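Probable conserved lipoprotein LpqI (Mycobacterium tuberculosis H37Rv, PDB 6GFV) cleaves terminal beta-1,4-linked N-acetylglucosamine from peptidoglycan fragments, a glycoside hydrolase family 3 step that serves cell-wall recycling in mycobacteria. Local coordinates at residues R90-G95 / R124-T129. Residues are numbered along the deposited sequence; the frame is centred on the assembly and turned at random.
Sequences RSLIGG and RKLGIT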
loop_
_atom_site.group_PDB
_atom_site.type_symbol
_atom_site.label_atom_id
_atom_site.label_comp_id
_atom_site.label_asym_id
_atom_site.label_seq_id
_atom_site.Cartn_x
_atom_site.Cartn_y
_atom_site.Cartn_z
ATOM N N ARG A 90 -17.523 -4.426 -4.566
ATOM C CA ARG A 90 -18.596 -4.131 -5.518
ATOM C C ARG A 90 -19.989 -4.511 -4.984
ATOM O O ARG A 90 -20.972 -3.829 -5.255
ATOM C CB ARG A 90 -18.327 -4.836 -6.853
ATOM C CG ARG A 90 -18.168 -6.339 -6.766
ATOM C CD ARG A 90 -17.767 -6.926 -8.114
ATOM N NE ARG A 90 -17.636 -8.376 -8.070
ATOM C CZ ARG A 90 -16.602 -9.025 -7.538
ATOM N NH1 ARG A 90 -15.590 -8.357 -6.992
ATOM N NH2 ARG A 90 -16.581 -10.350 -7.545
ATOM N N SER A 91 -20.062 -5.585 -4.213
ATOM C CA SER A 91 -21.351 -6.068 -3.720
ATOM C C SER A 91 -21.944 -5.132 -2.672
ATOM O O SER A 91 -23.135 -5.197 -2.379
ATOM C CB SER A 91 -21.203 -7.466 -3.127
ATOM O OG SER A 91 -20.556 -7.407 -1.868
ATOM N N LEU A 92 -21.111 -4.257 -2.116
ATOM C CA LEU A 92 -21.500 -3.450 -0.965
ATOM C C LEU A 92 -21.563 -1.952 -1.198
ATOM O O LEU A 92 -22.283 -1.264 -0.489
ATOM C CB LEU A 92 -20.540 -3.689 0.202
ATOM C CG LEU A 92 -20.378 -5.101 0.749
ATOM C CD1 LEU A 92 -19.490 -5.056 1.977
ATOM C CD2 LEU A 92 -21.719 -5.720 1.068
ATOM N N ILE A 93 -20.792 -1.434 -2.152
ATOM C CA ILE A 93 -20.727 0.016 -2.322
ATOM C C ILE A 93 -21.213 0.482 -3.694
ATOM O O ILE A 93 -20.782 1.510 -4.198
ATOM C CB ILE A 93 -19.298 0.555 -2.065
ATOM C CG1 ILE A 93 -18.295 0.057 -3.106
ATOM C CG2 ILE A 93 -18.828 0.169 -0.685
ATOM C CD1 ILE A 93 -16.902 0.657 -2.942
ATOM N N GLY A 94 -22.124 -0.282 -4.283
ATOM C CA GLY A 94 -22.820 0.144 -5.480
ATOM C C GLY A 94 -22.274 -0.383 -6.792
ATOM O O GLY A 94 -22.467 0.241 -7.835
ATOM N N GLY A 95 -21.595 -1.521 -6.753
ATOM C CA GLY A 95 -21.071 -2.134 -7.964
ATOM C C GLY A 95 -19.634 -1.789 -8.333
ATOM O O GLY A 95 -18.960 -1.034 -7.637
ATOM N N ARG A 124 -15.630 4.064 4.234
ATOM C CA ARG A 124 -15.311 4.483 5.596
ATOM C C ARG A 124 -16.386 4.046 6.621
ATOM O O ARG A 124 -16.066 3.709 7.762
ATOM C CB ARG A 124 -15.120 5.993 5.664
ATOM C CG ARG A 124 -14.747 6.482 7.060
ATOM C CD ARG A 124 -14.515 7.972 7.116
ATOM N NE ARG A 124 -15.706 8.730 7.491
ATOM C CZ ARG A 124 -16.459 9.436 6.650
ATOM N NH1 ARG A 124 -16.168 9.486 5.356
ATOM N NH2 ARG A 124 -17.518 10.090 7.105
ATOM N N LYS A 125 -17.649 4.036 6.216
ATOM C CA LYS A 125 -18.708 3.524 7.090
ATOM C C LYS A 125 -18.538 2.028 7.407
ATOM O O LYS A 125 -18.886 1.580 8.499
ATOM C CB LYS A 125 -20.085 3.772 6.470
ATOM C CG LYS A 125 -20.488 5.230 6.406
ATOM C CD LYS A 125 -21.722 5.425 5.538
ATOM C CE LYS A 125 -21.733 6.795 4.876
ATOM N NZ LYS A 125 -22.307 6.734 3.495
ATOM N N LEU A 126 -18.018 1.265 6.450
ATOM C CA LEU A 126 -17.788 -0.161 6.667
ATOM C C LEU A 126 -16.617 -0.428 7.603
ATOM O O LEU A 126 -16.569 -1.470 8.240
ATOM C CB LEU A 126 -17.554 -0.886 5.345
ATOM C CG LEU A 126 -18.727 -0.984 4.368
ATOM C CD1 LEU A 126 -18.258 -1.478 3.018
ATOM C CD2 LEU A 126 -19.814 -1.881 4.925
ATOM N N GLY A 127 -15.679 0.516 7.690
ATOM C CA GLY A 127 -14.503 0.333 8.518
ATOM C C GLY A 127 -13.162 0.401 7.778
ATOM O O GLY A 127 -12.113 0.217 8.388
ATOM N N ILE A 128 -13.204 0.637 6.469
ATOM C CA ILE A 128 -12.001 0.770 5.643
ATOM C C ILE A 128 -11.235 2.038 6.033
ATOM O O ILE A 128 -11.832 3.105 6.132
ATOM C CB ILE A 128 -12.338 0.843 4.131
ATOM C CG1 ILE A 128 -13.018 -0.438 3.652
ATOM C CG2 ILE A 128 -11.075 1.107 3.283
ATOM C CD1 ILE A 128 -12.239 -1.708 3.990
ATOM N N THR A 129 -9.924 1.919 6.235
ATOM C CA THR A 129 -9.077 3.103 6.447
ATOM C C THR A 129 -8.105 3.392 5.293
ATOM O O THR A 129 -7.640 4.528 5.150
ATOM C CB THR A 129 -8.247 2.997 7.743
ATOM O OG1 THR A 129 -7.284 1.941 7.635
ATOM C CG2 THR A 129 -9.155 2.771 8.971
#
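Leu92 and Ile93 meet Leu126 through methyl groups alone, with no aromatic ring or amide plane between them and hence neither face nor edge to distinguish. Leu126 CD1 does all the touching from its side: Leu92 CD1 lies 3.9 Å from it, and Ile93 CG2 approaches at 4.1 Å from a direction roughly at right angles to the first. Leucine's apolar forked end suits both places: Leu126 is partly exposed at the helix end, and Leu92, exposed at the margin, also touches Phe59. In Ile93, CG1 sits between backbone N and carbonyl carbon (chi1 66°), leaving CG2 beside the N to meet Leu126; the buried side chain also packs on Gln122, Met123 and Glu81. The patch joins the loop after strand 86-87 to the C-terminal end of helix 109-126, which leads into strand 130-131 of the TIM-barrel domain. A Schellman motif ends the helix, with Ile128 N bonded to Met123 O and a weak bond of 3.2 Å from Gly127 N to Arg124 O. Gly127 suits the C-prime place because at its backbone angles (phi 121°, psi near zero) a CB would press on Leu126 O. Gly95 N bonds to Arg90 O at 2.8 Å, closing a turn within the loop.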